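Local coordinates for protein Asp/Glu-specific dipeptidyl-peptidase (Flavobacterium psychrophilum, PDB 5JXF) that removes dipeptides from the N-terminus of oligopeptides as a serine peptidase of family S46, with strict specificity for Asp or Glu at the P1 position, at residues V89-G94 with I720-L725; A389-Y394 with A559-Y564; K318-F323 with E464-Q469; I144-A149 with G195-L200; Q275-T280 with Y589-G594. One frame throughout, in Å; residues are numbered along the deposited sequence.

Overall arrangement
Two kinds of architecture recur among the five contacts. Contacts 2 and 3 join long antiparallel helices by side chains alone, without a hydrogen bond between the segments; helices 386-415 and 547-571 make the first and 295-325 and 460-477 the second, so they share none, and their centres lie about 40 Å apart. Contacts 4 and 5 are antiparallel strand pairs in two different sheets, ruled by backbone bonds; contact 4 adds an Asx turn and a weak Asp-Gln bond, contact 5 a salt-bridge network. Contact 1 joins a loop to the chain's C-terminal region through a buried serine and a glutamate. All five are partly buried, and contacts 2 and 4 touch through Arg562 and Asn196.

Contact 1: residues V89-G94 with I720-L725; sequences VISPKG and INEMKL
Ser91 and Glu722 make the polar centre of this contact, where the loop between strands 85-89 and 95-98 meets the end region of helix 717-721 and the chain that follows. The hydroxyl OG of Ser91 donates to OE2 of Glu722 at 2.7 Å, reaching the carboxylate on its anti side and 16° out of its plane. The same OG accepts from the backbone N of Lys93 at 2.8 Å, an ST turn that fixes the hydroxyl within its own loop. The close-packed side lies next to this pair, among buried residues. Ile90 and Met723 lie alongside each other with their ends together, Ile90 CD1 being 3.9 Å from Met723 CE, and both also touch Met240 of strand 239-245. A water bridges the two backbones, donating to Ile90 O at 2.6 Å and accepting from Lys724 N. Towards solvent the fit is slacker: Pro92 brings its CD to 3.6 Å from the carbonyl O of Glu722, and the exposed Lys93 chain, bent at chi3 (-70°), passes Glu722 with NZ still 5.6 Å from OE1. Arg242, on strand 239-245, forms a salt bridge with Glu722 OE2 and also bonds to Lys93 O, which links Glu722 to that sheet. One carboxylate oxygen thus serves both a hydroxyl and a guanidinium, an arrangement that would probably favour the ionised carboxylate.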
# COMPACT_ATOMS: atom_id res chain seq x y z
N VAL A 89 23.22 27.45 -2.37
CA VAL A 89 24.64 27.56 -2.05
C VAL A 89 24.90 27.16 -0.59
O VAL A 89 24.27 27.72 0.31
CB VAL A 89 25.17 28.98 -2.28
CG1 VAL A 89 26.67 28.96 -2.25
CG2 VAL A 89 24.64 29.55 -3.63
N ILE A 90 25.81 26.23 -0.36
CA ILE A 90 26.02 25.75 1.01
C ILE A 90 27.48 25.87 1.42
O ILE A 90 27.93 25.29 2.40
CB ILE A 90 25.51 24.30 1.19
CG1 ILE A 90 26.15 23.34 0.19
CG2 ILE A 90 24.02 24.24 1.00
CD1 ILE A 90 26.06 21.86 0.66
N SER A 91 28.22 26.70 0.70
CA SER A 91 29.62 26.96 1.00
C SER A 91 30.12 28.26 0.43
O SER A 91 29.61 28.71 -0.58
CB SER A 91 30.47 25.79 0.48
OG SER A 91 31.38 26.31 -0.50
N PRO A 92 31.12 28.87 1.09
CA PRO A 92 31.61 30.10 0.45
C PRO A 92 32.50 29.88 -0.77
O PRO A 92 33.14 30.84 -1.20
CB PRO A 92 32.40 30.79 1.57
CG PRO A 92 32.87 29.60 2.51
CD PRO A 92 31.66 28.66 2.45
N LYS A 93 32.56 28.67 -1.33
CA LYS A 93 33.34 28.49 -2.56
C LYS A 93 32.50 27.90 -3.71
O LYS A 93 33.01 27.18 -4.57
CB LYS A 93 34.58 27.62 -2.28
CG LYS A 93 35.65 28.37 -1.48
CD LYS A 93 37.01 27.71 -1.51
CE LYS A 93 37.00 26.42 -0.71
NZ LYS A 93 38.39 25.92 -0.47
N GLY A 94 31.21 28.24 -3.72
CA GLY A 94 30.32 27.89 -4.81
C GLY A 94 29.69 26.50 -4.80
O GLY A 94 29.05 26.10 -5.76
N ILE A 720 32.40 18.42 3.17
CA ILE A 720 31.76 18.87 4.40
C ILE A 720 32.57 19.96 5.09
O ILE A 720 32.01 20.91 5.63
CB ILE A 720 31.55 17.71 5.37
CG1 ILE A 720 30.67 16.64 4.72
CG2 ILE A 720 30.94 18.21 6.69
CD1 ILE A 720 30.09 15.66 5.68
N ASN A 721 33.89 19.82 5.07
CA ASN A 721 34.77 20.79 5.71
C ASN A 721 34.54 22.19 5.14
O ASN A 721 34.83 23.19 5.80
CB ASN A 721 36.24 20.38 5.54
CG ASN A 721 36.59 19.12 6.32
OD1 ASN A 721 35.98 18.82 7.35
ND2 ASN A 721 37.59 18.38 5.85
N GLU A 722 34.00 22.22 3.93
CA GLU A 722 33.67 23.44 3.19
C GLU A 722 32.43 24.11 3.77
O GLU A 722 32.23 25.31 3.60
CB GLU A 722 33.44 23.09 1.72
CG GLU A 722 33.83 24.10 0.72
CD GLU A 722 33.57 23.59 -0.69
OE1 GLU A 722 34.00 22.47 -1.02
OE2 GLU A 722 32.90 24.31 -1.46
N MET A 723 31.59 23.35 4.46
CA MET A 723 30.32 23.91 4.91
C MET A 723 30.44 24.52 6.30
O MET A 723 31.44 24.34 6.98
CB MET A 723 29.22 22.85 4.90
CG MET A 723 29.08 22.10 3.58
SD MET A 723 28.01 20.67 3.82
CE MET A 723 28.60 19.59 2.52
N LYS A 724 29.43 25.27 6.71
CA LYS A 724 29.37 25.73 8.09
C LYS A 724 28.27 24.93 8.82
O LYS A 724 27.09 25.21 8.66
CB LYS A 724 29.10 27.23 8.15
CG LYS A 724 28.89 27.74 9.57
CD LYS A 724 28.69 29.25 9.56
CE LYS A 724 28.63 29.82 10.96
NZ LYS A 724 28.51 31.31 10.91
N LEU A 725 28.68 23.93 9.59
CA LEU A 725 27.77 23.09 10.35
C LEU A 725 27.39 23.80 11.64
O LEU A 725 28.27 24.26 12.36
CB LEU A 725 28.42 21.74 10.64
CG LEU A 725 28.91 21.02 9.38
CD1 LEU A 725 29.47 19.66 9.74
CD2 LEU A 725 27.77 20.87 8.36
O HOH W 1 27.09 25.56 4.85

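Contact 2: residues A389-Y394 with A559-Y564; sequences ADFQKY and ALQRIY
With chi1 at -83°, Phe391 holds its CG anti to the carbonyl carbon, and its ring reaches over to helix 547-571; Leu560, with chi1 at -77°, sends its own chain the other way, and the two pass head to tail. The Leu560 branch CD1 ends beside Tyr394, 3.5 Å from both CD2 and CE2 of that ring, while it also lies 3.8 Å from CB of Asp390. Tyr394 and Asp390 both lie across the leucine, and CD1 is touched by these two and by Phe391. At the far end of the Phe391 ring, CZ is 4.0 Å from CB of Tyr564. The two aromatic rings meet obliquely, with centroids 5.6 Å apart and planes at 75°. In the plane of the Phe391 ring, at its edge, lies OE1 of Gln561, 3.7 Å from CE2; the contact buries this oxygen and the model contains no partner for it. No hydrogen bond joins the segments, and the axes approach to 10.8 Å in a nearly antiparallel arrangement, a separation filled by large side chains. Phe391 also packs on Phe296 of helix 295-325, and Tyr564 meets Phe371 of helix 360-375 edge-to-face. The carbonyl of Arg562 accepts from Asn196, placing helix 547-571 beside the residues that lead into strand 197-214.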
# COMPACT_ATOMS: atom_id res chain seq x y z
N ALA A 389 -20.13 31.93 -18.37
CA ALA A 389 -20.90 31.40 -19.49
C ALA A 389 -20.02 31.25 -20.73
O ALA A 389 -20.10 30.24 -21.44
CB ALA A 389 -22.09 32.30 -19.79
N ASP A 390 -19.18 32.25 -20.99
CA ASP A 390 -18.25 32.19 -22.12
C ASP A 390 -17.29 31.00 -21.97
O ASP A 390 -17.07 30.26 -22.92
CB ASP A 390 -17.47 33.49 -22.25
CG ASP A 390 -18.34 34.65 -22.70
OD1 ASP A 390 -19.23 34.42 -23.55
OD2 ASP A 390 -18.14 35.79 -22.22
N PHE A 391 -16.75 30.83 -20.77
CA PHE A 391 -15.86 29.71 -20.50
C PHE A 391 -16.48 28.38 -20.92
O PHE A 391 -15.88 27.61 -21.66
CB PHE A 391 -15.48 29.66 -19.03
CG PHE A 391 -14.35 30.58 -18.66
CD1 PHE A 391 -14.32 31.88 -19.08
CD2 PHE A 391 -13.30 30.12 -17.93
CE1 PHE A 391 -13.28 32.70 -18.71
CE2 PHE A 391 -12.26 30.93 -17.58
CZ PHE A 391 -12.24 32.21 -17.98
N GLN A 392 -17.70 28.14 -20.44
CA GLN A 392 -18.40 26.89 -20.71
C GLN A 392 -18.54 26.70 -22.21
O GLN A 392 -18.36 25.60 -22.73
CB GLN A 392 -19.76 26.88 -20.04
CG GLN A 392 -20.52 25.59 -20.22
CD GLN A 392 -21.85 25.60 -19.49
OE1 GLN A 392 -22.27 26.63 -18.97
NE2 GLN A 392 -22.51 24.45 -19.45
N LYS A 393 -18.86 27.79 -22.90
CA LYS A 393 -18.95 27.79 -24.35
C LYS A 393 -17.66 27.30 -25.00
O LYS A 393 -17.64 26.27 -25.67
CB LYS A 393 -19.28 29.19 -24.86
N TYR A 394 -16.57 28.03 -24.77
CA TYR A 394 -15.30 27.74 -25.42
C TYR A 394 -14.66 26.43 -24.95
O TYR A 394 -14.08 25.70 -25.76
CB TYR A 394 -14.32 28.90 -25.22
CG TYR A 394 -14.83 30.24 -25.74
CD1 TYR A 394 -15.00 30.46 -27.10
CD2 TYR A 394 -15.11 31.28 -24.87
CE1 TYR A 394 -15.46 31.68 -27.57
CE2 TYR A 394 -15.58 32.50 -25.33
CZ TYR A 394 -15.74 32.70 -26.68
OH TYR A 394 -16.20 33.92 -27.12
N ALA A 559 -7.48 34.93 -22.68
CA ALA A 559 -7.89 36.31 -22.47
C ALA A 559 -8.96 36.37 -21.40
O ALA A 559 -8.92 37.19 -20.49
CB ALA A 559 -8.39 36.92 -23.76
N LEU A 560 -9.92 35.48 -21.52
CA LEU A 560 -10.98 35.39 -20.54
C LEU A 560 -10.41 35.04 -19.16
O LEU A 560 -10.84 35.58 -18.13
CB LEU A 560 -12.01 34.35 -20.99
CG LEU A 560 -13.03 34.67 -22.08
CD1 LEU A 560 -13.67 33.38 -22.52
CD2 LEU A 560 -14.10 35.65 -21.60
N GLN A 561 -9.41 34.16 -19.14
CA GLN A 561 -8.75 33.76 -17.90
C GLN A 561 -7.99 34.94 -17.27
O GLN A 561 -7.97 35.08 -16.04
CB GLN A 561 -7.79 32.59 -18.17
CG GLN A 561 -7.08 32.06 -16.95
CD GLN A 561 -8.04 31.62 -15.86
OE1 GLN A 561 -8.86 30.71 -16.07
NE2 GLN A 561 -7.95 32.25 -14.70
N ARG A 562 -7.39 35.78 -18.10
CA ARG A 562 -6.76 37.00 -17.63
C ARG A 562 -7.75 37.88 -16.87
O ARG A 562 -7.42 38.44 -15.82
CB ARG A 562 -6.15 37.78 -18.80
CG ARG A 562 -5.54 39.13 -18.42
CD ARG A 562 -4.79 39.77 -19.57
NE ARG A 562 -5.69 40.26 -20.62
CZ ARG A 562 -5.90 39.65 -21.77
NH1 ARG A 562 -5.27 38.52 -22.05
NH2 ARG A 562 -6.74 40.16 -22.66
N ILE A 563 -8.97 37.99 -17.39
CA ILE A 563 -10.01 38.83 -16.78
C ILE A 563 -10.60 38.17 -15.55
O ILE A 563 -10.89 38.83 -14.54
CB ILE A 563 -11.14 39.13 -17.78
CG1 ILE A 563 -10.60 39.92 -18.96
CG2 ILE A 563 -12.27 39.90 -17.10
CD1 ILE A 563 -11.66 40.22 -20.00
N TYR A 564 -10.78 36.85 -15.63
CA TYR A 564 -11.28 36.07 -14.50
C TYR A 564 -10.34 36.25 -13.30
O TYR A 564 -10.80 36.38 -12.16
CB TYR A 564 -11.40 34.60 -14.89
CG TYR A 564 -12.14 33.73 -13.90
CD1 TYR A 564 -13.07 34.27 -13.02
CD2 TYR A 564 -11.90 32.37 -13.84
CE1 TYR A 564 -13.74 33.47 -12.11
CE2 TYR A 564 -12.55 31.56 -12.94
CZ TYR A 564 -13.48 32.11 -12.07
OH TYR A 564 -14.13 31.29 -11.18

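Contact 3: residues K318-F323 with E464-Q469; sequences KVQDGF and EKVFEQ
Val319 CG1 meets both Lys465 and Val466, and most of the van der Waals contact runs through it. This methyl, anti to the backbone N (chi1 172°), reaches the adjoining helix at the junction of the two residues: it lies 3.7 Å from CB of Lys465 and equally 3.7 Å from the backbone N of Val466. Its apolar partner in the second valine is CB, 4.1 Å away. The CA atoms of Val319 and Val466 are 5.9 Å apart, the closest approach of CA atoms between the segments. Gln320 adds a looser van der Waals touch, with NE2 4.4 Å from CG2 of Val466. These residues belong to an antiparallel pair of long helices, 295-325 and 460-477, whose local axes approach to 9.4 Å at 157° between their directions; helix 328-357, the next in the chain, touches Gln320 through Tyr334 and Tyr338 and Phe323 through Ile330. The second kind of contact is aliphatic carbon at an aromatic edge. The lysine chain of Lys465 runs across the edge of the Phe323 ring, and its CG sits near the ring plane, 4.0 Å from CZ. Bends at chi2 and chi3 then carry the lysine chain onward, away from the valine. Electrostatics play their part within one helix: NZ of Lys465 lies 3.8 Å from OE1 of Glu468 one turn later, a long salt bridge, and no hydrogen bond crosses between the segments.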
# COMPACT_ATOMS: atom_id res chain seq x y z
N LYS A 318 5.83 1.10 -20.64
CA LYS A 318 5.84 -0.36 -20.48
C LYS A 318 6.87 -0.95 -21.43
O LYS A 318 7.70 -1.77 -21.03
CB LYS A 318 4.45 -0.96 -20.71
N VAL A 319 6.84 -0.49 -22.68
CA VAL A 319 7.81 -0.93 -23.68
C VAL A 319 9.24 -0.63 -23.25
O VAL A 319 10.11 -1.50 -23.32
CB VAL A 319 7.56 -0.27 -25.05
CG1 VAL A 319 8.70 -0.59 -26.01
CG2 VAL A 319 6.22 -0.72 -25.62
N GLN A 320 9.46 0.58 -22.76
CA GLN A 320 10.80 1.00 -22.40
C GLN A 320 11.32 0.25 -21.17
O GLN A 320 12.46 -0.20 -21.16
CB GLN A 320 10.84 2.52 -22.17
CG GLN A 320 10.75 3.28 -23.47
CD GLN A 320 10.46 4.75 -23.27
OE1 GLN A 320 10.91 5.36 -22.30
NE2 GLN A 320 9.68 5.31 -24.17
N ASP A 321 10.48 0.14 -20.14
CA ASP A 321 10.83 -0.60 -18.93
C ASP A 321 11.38 -2.00 -19.26
O ASP A 321 12.41 -2.41 -18.72
CB ASP A 321 9.62 -0.71 -18.01
CG ASP A 321 10.00 -0.99 -16.56
OD1 ASP A 321 11.08 -0.53 -16.11
OD2 ASP A 321 9.22 -1.68 -15.86
N GLY A 322 10.71 -2.70 -20.17
CA GLY A 322 11.12 -4.03 -20.58
C GLY A 322 12.57 -4.09 -21.04
O GLY A 322 13.36 -4.88 -20.54
N PHE A 323 12.92 -3.24 -22.00
CA PHE A 323 14.27 -3.23 -22.55
C PHE A 323 15.33 -2.80 -21.54
O PHE A 323 16.48 -3.24 -21.61
CB PHE A 323 14.35 -2.31 -23.77
CG PHE A 323 13.72 -2.89 -25.01
CD1 PHE A 323 12.39 -2.64 -25.30
CD2 PHE A 323 14.46 -3.67 -25.87
CE1 PHE A 323 11.81 -3.16 -26.44
CE2 PHE A 323 13.89 -4.20 -27.01
CZ PHE A 323 12.56 -3.94 -27.29
N GLU A 464 11.04 1.59 -32.10
CA GLU A 464 10.11 1.00 -33.04
C GLU A 464 9.01 0.20 -32.35
O GLU A 464 7.87 0.19 -32.81
CB GLU A 464 10.90 0.13 -34.01
CG GLU A 464 10.10 -0.62 -35.07
CD GLU A 464 11.02 -1.29 -36.08
OE1 GLU A 464 12.25 -1.09 -35.97
OE2 GLU A 464 10.51 -2.03 -36.94
N LYS A 465 9.34 -0.45 -31.25
CA LYS A 465 8.31 -1.15 -30.50
C LYS A 465 7.36 -0.13 -29.86
O LYS A 465 6.14 -0.32 -29.91
CB LYS A 465 8.92 -2.08 -29.44
CG LYS A 465 9.74 -3.22 -30.05
CD LYS A 465 8.87 -4.46 -30.29
CE LYS A 465 9.30 -5.19 -31.56
NZ LYS A 465 8.22 -6.04 -32.14
N VAL A 466 7.89 0.95 -29.31
CA VAL A 466 7.02 1.99 -28.77
C VAL A 466 6.29 2.72 -29.91
O VAL A 466 5.15 3.15 -29.74
CB VAL A 466 7.81 3.00 -27.87
CG1 VAL A 466 8.87 3.71 -28.65
CG2 VAL A 466 6.88 4.03 -27.26
N PHE A 467 6.91 2.81 -31.08
CA PHE A 467 6.25 3.38 -32.27
C PHE A 467 5.04 2.53 -32.65
O PHE A 467 3.99 3.05 -33.02
CB PHE A 467 7.21 3.49 -33.46
CG PHE A 467 6.52 3.79 -34.78
CD1 PHE A 467 6.28 5.10 -35.17
CD2 PHE A 467 6.15 2.77 -35.65
CE1 PHE A 467 5.66 5.38 -36.38
CE2 PHE A 467 5.52 3.04 -36.86
CZ PHE A 467 5.28 4.35 -37.22
N GLU A 468 5.22 1.22 -32.58
CA GLU A 468 4.17 0.29 -32.98
C GLU A 468 2.98 0.38 -32.03
O GLU A 468 1.84 0.22 -32.45
CB GLU A 468 4.74 -1.14 -33.06
CG GLU A 468 3.83 -2.27 -32.62
CD GLU A 468 4.50 -3.63 -32.78
OE1 GLU A 468 5.57 -3.69 -33.43
OE2 GLU A 468 3.95 -4.64 -32.28
N GLN A 469 3.26 0.68 -30.76
CA GLN A 469 2.20 0.73 -29.75
C GLN A 469 1.47 2.08 -29.70
O GLN A 469 0.28 2.14 -29.43
CB GLN A 469 2.79 0.40 -28.39
CG GLN A 469 1.78 0.32 -27.26
CD GLN A 469 0.83 -0.86 -27.38
OE1 GLN A 469 -0.21 -0.78 -28.04
NE2 GLN A 469 1.19 -1.96 -26.74

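Contact 4: residues I144-A149 with G195-L200; sequences INDVTA and GNQYIL
The carboxylate of Asp146 and the amide of Gln197 meet with planes 32° apart, NE2 giving OD2 a weak bond of 3.3 Å. The other oxygen of Asp146 looks inward to its own chain, which goes with a CG placed opposite the backbone N (chi1 -169°): OD1 takes the hydroxyl of Thr148 on its syn lone pair and the backbone N of Thr148 nearly along the C-O axis, closing an Asx turn. Thr148 OG1 then accepts from Tyr198 N at 3.2 Å in an almost straight bond (171°). Strands 138-146 and 197-214 are antiparallel neighbours here in the large antiparallel sheet, with Asn145 and Leu200 as the hydrogen-bonded pair: Asn145 N to Leu200 O is 2.8 Å and Leu200 N to Asn145 O is 2.7 Å. Where the first strand ends, Val147 N still donates to Tyr198 O, just before helix 148-151 begins. Apolar groups flank the ladder: Ile144 CG2 meets Ile199 CG2 at 3.7 Å, and Val147 CG1 lies 4.0 Å from Leu200 CB.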
# COMPACT_ATOMS: atom_id res chain seq x y z
N ILE A 144 14.26 42.27 -8.03
CA ILE A 144 12.91 41.98 -8.49
C ILE A 144 12.15 43.30 -8.71
O ILE A 144 11.88 44.03 -7.76
CB ILE A 144 12.17 41.11 -7.47
CG1 ILE A 144 12.89 39.76 -7.32
CG2 ILE A 144 10.72 40.87 -7.88
CD1 ILE A 144 12.37 38.91 -6.18
N ASN A 145 11.82 43.60 -9.97
CA ASN A 145 11.35 44.94 -10.32
C ASN A 145 10.04 44.96 -11.10
O ASN A 145 9.95 44.48 -12.22
CB ASN A 145 12.45 45.64 -11.12
CG ASN A 145 13.80 45.54 -10.45
OD1 ASN A 145 14.52 44.56 -10.62
ND2 ASN A 145 14.14 46.54 -9.66
N ASP A 146 9.02 45.54 -10.49
CA ASP A 146 7.73 45.65 -11.15
C ASP A 146 7.82 46.60 -12.35
O ASP A 146 8.31 47.72 -12.24
CB ASP A 146 6.67 46.15 -10.18
CG ASP A 146 5.26 46.03 -10.74
OD1 ASP A 146 5.08 46.13 -11.98
OD2 ASP A 146 4.32 45.84 -9.94
N VAL A 147 7.33 46.13 -13.50
CA VAL A 147 7.36 46.92 -14.73
C VAL A 147 6.04 46.83 -15.47
O VAL A 147 6.00 46.95 -16.70
CB VAL A 147 8.50 46.46 -15.67
CG1 VAL A 147 9.86 46.81 -15.08
CG2 VAL A 147 8.39 44.98 -15.93
N THR A 148 4.95 46.63 -14.73
CA THR A 148 3.61 46.51 -15.29
C THR A 148 3.27 47.71 -16.18
O THR A 148 2.96 47.54 -17.37
CB THR A 148 2.53 46.40 -14.20
OG1 THR A 148 2.90 45.38 -13.26
CG2 THR A 148 1.19 46.05 -14.81
N ALA A 149 3.32 48.92 -15.61
CA ALA A 149 3.01 50.15 -16.35
C ALA A 149 3.76 50.22 -17.67
O ALA A 149 3.17 50.52 -18.71
CB ALA A 149 3.33 51.37 -15.50
N GLY A 195 -1.41 37.92 -16.67
CA GLY A 195 -1.17 39.09 -17.51
C GLY A 195 -1.53 40.41 -16.86
O GLY A 195 -1.36 41.47 -17.46
N ASN A 196 -2.03 40.35 -15.62
CA ASN A 196 -2.37 41.55 -14.88
C ASN A 196 -1.16 42.25 -14.29
O ASN A 196 -1.25 43.38 -13.79
CB ASN A 196 -3.35 41.22 -13.75
CG ASN A 196 -4.74 40.92 -14.26
OD1 ASN A 196 -5.49 41.84 -14.60
ND2 ASN A 196 -5.11 39.65 -14.29
N GLN A 197 -0.00 41.60 -14.34
CA GLN A 197 1.20 42.16 -13.75
C GLN A 197 2.45 41.67 -14.47
O GLN A 197 2.52 40.52 -14.90
CB GLN A 197 1.27 41.82 -12.25
CG GLN A 197 2.50 42.38 -11.54
CD GLN A 197 2.50 42.12 -10.04
OE1 GLN A 197 1.68 41.37 -9.52
NE2 GLN A 197 3.43 42.76 -9.34
N TYR A 198 3.44 42.55 -14.61
CA TYR A 198 4.69 42.19 -15.26
C TYR A 198 5.88 42.60 -14.40
O TYR A 198 5.98 43.77 -13.98
CB TYR A 198 4.79 42.82 -16.65
CG TYR A 198 3.80 42.25 -17.63
CD1 TYR A 198 2.50 42.76 -17.72
CD2 TYR A 198 4.14 41.20 -18.47
CE1 TYR A 198 1.58 42.24 -18.62
CE2 TYR A 198 3.23 40.68 -19.38
CZ TYR A 198 1.95 41.20 -19.45
OH TYR A 198 1.05 40.67 -20.34
N ILE A 199 6.76 41.65 -14.12
CA ILE A 199 7.91 41.88 -13.26
C ILE A 199 9.20 41.51 -13.97
O ILE A 199 9.29 40.42 -14.56
CB ILE A 199 7.83 41.07 -11.97
CG1 ILE A 199 6.64 41.52 -11.12
CG2 ILE A 199 9.14 41.18 -11.18
CD1 ILE A 199 6.35 40.58 -9.96
N LEU A 200 10.19 42.40 -13.89
CA LEU A 200 11.51 42.16 -14.45
C LEU A 200 12.51 41.74 -13.40
O LEU A 200 12.63 42.36 -12.34
CB LEU A 200 12.04 43.42 -15.18
CG LEU A 200 13.46 43.35 -15.75
CD1 LEU A 200 13.58 44.26 -16.98
CD2 LEU A 200 14.54 43.71 -14.74

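Contact 5: residues Q275-T280 with Y589-G594; sequences QEDDFT and YGKVKG
Lys593 reaches two acidic residues at once, its chain bent at chi2 (53°) with NZ lying by both: NZ gives OD1 of Asp277 a bond of 2.9 Å on the syn side of the carboxylate, and OE2 of Glu276 a weaker one of 3.3 Å. NZ of Lys591 also forms a salt bridge with Asp277 OD1, at 3.6 Å, so four side chains form one network. Four backbone bonds cross between the segments, while Lys591 and Lys593 also bond to Thr654 and Ile652. Gly590 N donates to Thr280 O at 2.8 Å and Thr280 N to Gly590 O at 2.9 Å, the hydrogen-bonded pair of strands 279-284 and 586-591. Beyond it, Val592 N reaches Asp278 O, and Val592 O accepts Asp277 N at 2.8 Å in the carbonyl plane. Asp277 lies within a type II turn from Gln275 to Asp278, closed by Asp278 N to Gln275 O. Asp278 OD2 takes Gln275 N from above the carboxylate plane and forms a salt bridge with Lys729. Outside partners serve other groups: Asn655 bonds to OG1 of Thr280, Glu53 and Asn50 to OH of Tyr589. Val592 CG2 meets Thr280 CG2 at 3.6 Å; Phe279 and Tyr589 pack on Met54 and Leu57 of helix 49-57. Strand 586-591, outermost in its sheet within this chain, is thus held by a short antiparallel ladder that carries on into the turn, whose acids and the lysines facing them probably stabilise one another's ionised forms.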
# COMPACT_ATOMS: atom_id res chain seq x y z
N GLN A 275 11.91 18.56 14.31
CA GLN A 275 10.84 17.94 15.08
C GLN A 275 9.53 18.51 14.57
O GLN A 275 9.50 19.62 14.02
CB GLN A 275 11.03 18.19 16.59
CG GLN A 275 9.80 17.85 17.44
CD GLN A 275 10.02 18.05 18.93
OE1 GLN A 275 10.73 18.98 19.35
NE2 GLN A 275 9.40 17.20 19.75
N GLU A 276 8.46 17.73 14.70
CA GLU A 276 7.10 18.14 14.38
C GLU A 276 6.79 19.54 14.91
O GLU A 276 7.20 19.89 16.01
CB GLU A 276 6.10 17.10 14.97
CG GLU A 276 4.61 17.42 14.76
CD GLU A 276 3.68 16.23 15.11
OE1 GLU A 276 4.17 15.25 15.73
OE2 GLU A 276 2.47 16.27 14.76
N ASP A 277 6.06 20.31 14.10
CA ASP A 277 5.72 21.71 14.36
C ASP A 277 6.88 22.70 14.14
O ASP A 277 6.69 23.88 14.34
CB ASP A 277 5.19 21.90 15.78
CG ASP A 277 3.90 21.16 16.03
OD1 ASP A 277 3.10 21.00 15.09
OD2 ASP A 277 3.69 20.74 17.19
N ASP A 278 8.07 22.22 13.80
CA ASP A 278 9.15 23.14 13.45
C ASP A 278 8.74 23.98 12.26
O ASP A 278 8.25 23.46 11.26
CB ASP A 278 10.45 22.40 13.11
CG ASP A 278 11.25 22.01 14.34
OD1 ASP A 278 10.85 22.39 15.47
OD2 ASP A 278 12.30 21.36 14.17
N PHE A 279 8.89 25.29 12.40
CA PHE A 279 8.77 26.18 11.25
C PHE A 279 9.70 25.71 10.15
O PHE A 279 10.83 25.30 10.41
CB PHE A 279 9.12 27.63 11.63
CG PHE A 279 9.16 28.57 10.45
CD1 PHE A 279 8.00 29.18 10.00
CD2 PHE A 279 10.34 28.83 9.78
CE1 PHE A 279 8.04 30.05 8.91
CE2 PHE A 279 10.38 29.69 8.69
CZ PHE A 279 9.23 30.30 8.26
N THR A 280 9.19 25.77 8.92
CA THR A 280 10.01 25.53 7.72
C THR A 280 9.67 26.55 6.65
O THR A 280 8.50 26.93 6.50
CB THR A 280 9.76 24.11 7.09
OG1 THR A 280 8.43 24.04 6.58
CG2 THR A 280 9.97 23.00 8.08
N TYR A 589 6.08 28.75 3.23
CA TYR A 589 6.45 28.34 4.58
C TYR A 589 5.38 27.46 5.19
O TYR A 589 4.26 27.37 4.68
CB TYR A 589 6.66 29.55 5.47
CG TYR A 589 5.56 30.56 5.29
CD1 TYR A 589 5.68 31.56 4.33
CD2 TYR A 589 4.40 30.52 6.06
CE1 TYR A 589 4.68 32.46 4.12
CE2 TYR A 589 3.38 31.45 5.86
CZ TYR A 589 3.55 32.43 4.89
OH TYR A 589 2.61 33.38 4.64
N GLY A 590 5.70 26.87 6.33
CA GLY A 590 4.73 26.07 7.05
C GLY A 590 5.43 25.37 8.18
O GLY A 590 6.28 25.97 8.84
N LYS A 591 5.09 24.10 8.39
CA LYS A 591 5.70 23.37 9.48
C LYS A 591 5.81 21.88 9.18
O LYS A 591 5.07 21.34 8.37
CB LYS A 591 4.89 23.59 10.77
CG LYS A 591 3.46 23.10 10.65
CD LYS A 591 2.54 23.79 11.63
CE LYS A 591 2.82 23.39 13.05
NZ LYS A 591 2.10 24.26 14.02
N VAL A 592 6.77 21.23 9.84
CA VAL A 592 6.89 19.79 9.81
C VAL A 592 5.60 19.18 10.41
O VAL A 592 5.28 19.39 11.57
CB VAL A 592 8.15 19.33 10.59
CG1 VAL A 592 8.26 17.83 10.58
CG2 VAL A 592 9.42 19.96 10.01
N LYS A 593 4.85 18.45 9.58
CA LYS A 593 3.54 17.97 9.98
C LYS A 593 3.17 16.72 9.19
O LYS A 593 3.22 16.73 7.96
CB LYS A 593 2.47 19.04 9.75
CG LYS A 593 1.16 18.80 10.51
CD LYS A 593 1.50 18.59 11.98
CE LYS A 593 0.40 19.00 12.91
NZ LYS A 593 0.99 19.19 14.27
N GLY A 594 2.76 15.66 9.88
CA GLY A 594 2.24 14.48 9.20
C GLY A 594 0.85 14.73 8.64
O GLY A 594 0.40 15.87 8.57